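Local coordinates for protein GTP pyrophosphokinase YjbM (Bacillus subtilis, PDB 5DEC) that synthesises the stringent-response alarmone (p)ppGpp by transferring pyrophosphate from ATP to GDP or GTP, working as an allosterically regulated homotetramer, at residues L128-P133 with V145-R150. Sequence-based numbering, arbitrary orientation.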
loop_
_atom_site.group_PDB
_atom_site.type_symbol
_atom_site.label_atom_id
_atom_site.label_comp_id
_atom_site.label_asym_id
_atom_site.label_seq_id
_atom_site.Cartn_x
_atom_site.Cartn_y
_atom_site.Cartn_z
ATOM N N LEU B 128 15.210 -21.085 -2.305
ATOM C CA LEU B 128 14.358 -22.218 -1.973
ATOM C C LEU B 128 13.020 -22.099 -2.694
ATOM O O LEU B 128 12.642 -21.030 -3.164
ATOM C CB LEU B 128 14.176 -22.359 -0.469
ATOM C CG LEU B 128 13.596 -21.248 0.381
ATOM C CD1 LEU B 128 12.101 -21.371 0.466
ATOM C CD2 LEU B 128 14.195 -21.383 1.758
ATOM N N VAL B 129 12.316 -23.213 -2.794
ATOM C CA VAL B 129 11.034 -23.239 -3.471
ATOM C C VAL B 129 10.014 -23.782 -2.491
ATOM O O VAL B 129 10.248 -24.823 -1.897
ATOM C CB VAL B 129 11.066 -24.136 -4.718
ATOM C CG1 VAL B 129 9.701 -24.151 -5.369
ATOM C CG2 VAL B 129 12.148 -23.659 -5.705
ATOM N N VAL B 130 8.890 -23.092 -2.319
ATOM C CA VAL B 130 7.863 -23.577 -1.405
ATOM C C VAL B 130 6.600 -23.941 -2.157
ATOM O O VAL B 130 6.327 -23.415 -3.244
ATOM C CB VAL B 130 7.481 -22.526 -0.310
ATOM C CG1 VAL B 130 8.696 -22.068 0.482
ATOM C CG2 VAL B 130 6.779 -21.329 -0.928
ATOM N N LEU B 131 5.822 -24.841 -1.567
ATOM C CA LEU B 131 4.517 -25.156 -2.105
ATOM C C LEU B 131 3.474 -24.469 -1.221
ATOM O O LEU B 131 3.305 -24.830 -0.052
ATOM C CB LEU B 131 4.315 -26.674 -2.154
ATOM C CG LEU B 131 3.110 -27.179 -2.949
ATOM C CD1 LEU B 131 3.265 -26.794 -4.408
ATOM C CD2 LEU B 131 2.955 -28.711 -2.804
ATOM N N TYR B 132 2.798 -23.462 -1.774
ATOM C CA TYR B 132 1.894 -22.614 -0.992
ATOM C C TYR B 132 0.437 -23.029 -1.239
ATOM O O TYR B 132 -0.032 -22.962 -2.385
ATOM C CB TYR B 132 2.092 -21.122 -1.356
ATOM C CG TYR B 132 1.304 -20.173 -0.468
ATOM C CD1 TYR B 132 1.723 -19.909 0.825
ATOM C CD2 TYR B 132 0.142 -19.558 -0.919
ATOM C CE1 TYR B 132 1.015 -19.055 1.653
ATOM C CE2 TYR B 132 -0.583 -18.704 -0.097
ATOM C CZ TYR B 132 -0.135 -18.459 1.196
ATOM O OH TYR B 132 -0.824 -17.620 2.047
ATOM N N PRO B 133 -0.275 -23.449 -0.168
ATOM C CA PRO B 133 -1.664 -23.931 -0.241
ATOM C C PRO B 133 -2.661 -22.779 -0.300
ATOM O O PRO B 133 -3.301 -22.439 0.701
ATOM C CB PRO B 133 -1.829 -24.725 1.052
ATOM C CG PRO B 133 -0.940 -23.988 2.025
ATOM C CD PRO B 133 0.254 -23.514 1.208
ATOM N N VAL B 145 6.296 -21.345 -5.406
ATOM C CA VAL B 145 6.808 -19.992 -5.256
ATOM C C VAL B 145 8.292 -20.072 -4.957
ATOM O O VAL B 145 8.694 -20.746 -4.003
ATOM C CB VAL B 145 6.126 -19.226 -4.109
ATOM C CG1 VAL B 145 6.657 -17.808 -4.033
ATOM C CG2 VAL B 145 4.577 -19.239 -4.274
ATOM N N GLU B 146 9.105 -19.396 -5.759
ATOM C CA GLU B 146 10.538 -19.347 -5.476
ATOM C C GLU B 146 10.834 -18.231 -4.477
ATOM O O GLU B 146 10.355 -17.112 -4.627
ATOM C CB GLU B 146 11.347 -19.110 -6.745
ATOM C CG GLU B 146 12.847 -19.030 -6.477
ATOM C CD GLU B 146 13.619 -18.552 -7.699
ATOM O OE1 GLU B 146 13.727 -17.317 -7.877
ATOM O OE2 GLU B 146 14.085 -19.402 -8.485
ATOM N N ILE B 147 11.609 -18.537 -3.446
ATOM C CA ILE B 147 12.020 -17.510 -2.497
ATOM C C ILE B 147 13.550 -17.440 -2.526
ATOM O O ILE B 147 14.214 -18.438 -2.270
ATOM C CB ILE B 147 11.579 -17.810 -1.060
ATOM C CG1 ILE B 147 10.063 -18.008 -0.963
ATOM C CG2 ILE B 147 12.050 -16.674 -0.122
ATOM C CD1 ILE B 147 9.586 -18.298 0.446
ATOM N N GLN B 148 14.107 -16.289 -2.872
ATOM C CA GLN B 148 15.562 -16.107 -2.786
ATOM C C GLN B 148 15.925 -15.269 -1.574
ATOM O O GLN B 148 15.177 -14.372 -1.193
ATOM C CB GLN B 148 16.129 -15.449 -4.037
ATOM C CG GLN B 148 15.830 -16.164 -5.339
ATOM C CD GLN B 148 16.677 -15.613 -6.481
ATOM O OE1 GLN B 148 17.762 -15.069 -6.254
ATOM N NE2 GLN B 148 16.160 -15.697 -7.698
ATOM N N ILE B 149 17.052 -15.590 -0.939
ATOM C CA ILE B 149 17.524 -14.819 0.197
ATOM C C ILE B 149 18.924 -14.271 -0.167
ATOM O O ILE B 149 19.786 -15.034 -0.577
ATOM C CB ILE B 149 17.584 -15.674 1.461
ATOM C CG1 ILE B 149 16.314 -16.552 1.561
ATOM C CG2 ILE B 149 17.775 -14.788 2.725
ATOM C CD1 ILE B 149 16.371 -17.528 2.721
ATOM N N ARG B 150 19.122 -12.965 -0.022
ATOM C CA ARG B 150 20.344 -12.302 -0.483
ATOM C C ARG B 150 20.762 -11.233 0.486
ATOM O O ARG B 150 19.910 -10.615 1.102
ATOM C CB ARG B 150 20.121 -11.626 -1.846
ATOM C CG ARG B 150 19.654 -12.508 -2.976
ATOM C CD ARG B 150 19.280 -11.637 -4.161
ATOM N NE ARG B 150 19.119 -12.399 -5.389
ATOM C CZ ARG B 150 18.831 -11.855 -6.561
ATOM N NH1 ARG B 150 18.677 -10.541 -6.657
ATOM N NH2 ARG B 150 18.729 -12.618 -7.640
#
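Four backbone hydrogen bonds, three of them nearly straight and the fourth, Val145 N to Val130 O, somewhat bent, tie the two antiparallel strands of this beta hairpin together. Leu128 and Ile147 form one hydrogen-bonded pair, with Ile147 N 2.7 Å from Leu128 O; Val130 and Val145 form the next, where Val130 N lies 2.9 Å from Val145 O. Between them sits the non-hydrogen-bonded pair Val129 and Glu146, its CA atoms 4.4 Å apart.

On one face of the sheet, Leu128 and Ile147 run side by side. CG of Leu128 takes the crowded position between backbone N and carbonyl carbon (chi1 58°), and its CD1 lies 3.9 Å from Ile147 CB. Ile147 CD1, at the end of an extended branch, crosses obliquely to meet Val130 CG1 at 3.9 Å, while Val130 CG2 lies against Val145 CB.

Val129 and Glu146 occupy the other face. Glu146, the inferred proton acceptor of the active site, holds CG anti to its backbone N (chi1 179°), and Gln148 NE2 donates to its OE1 from above the carboxylate plane at 2.9 Å. Gln148 is steadied in turn by Ser125 OG and by weak bonds from Arg150, both at its OE1. An alanine in place of Glu146 would take away the presumed base and the acceptor of Gln148 NE2, and would probably impair catalysis and leave the Gln148 amide less firmly held.

Asp79, a magnesium ligand, touches the Glu146 side chain. Strand 81-87 flanks segment 145-150 and strand 107-113 flanks segment 128-133, placing the hairpin inside the mixed sheet, with Val145 and Tyr132 packed on helix 11-38.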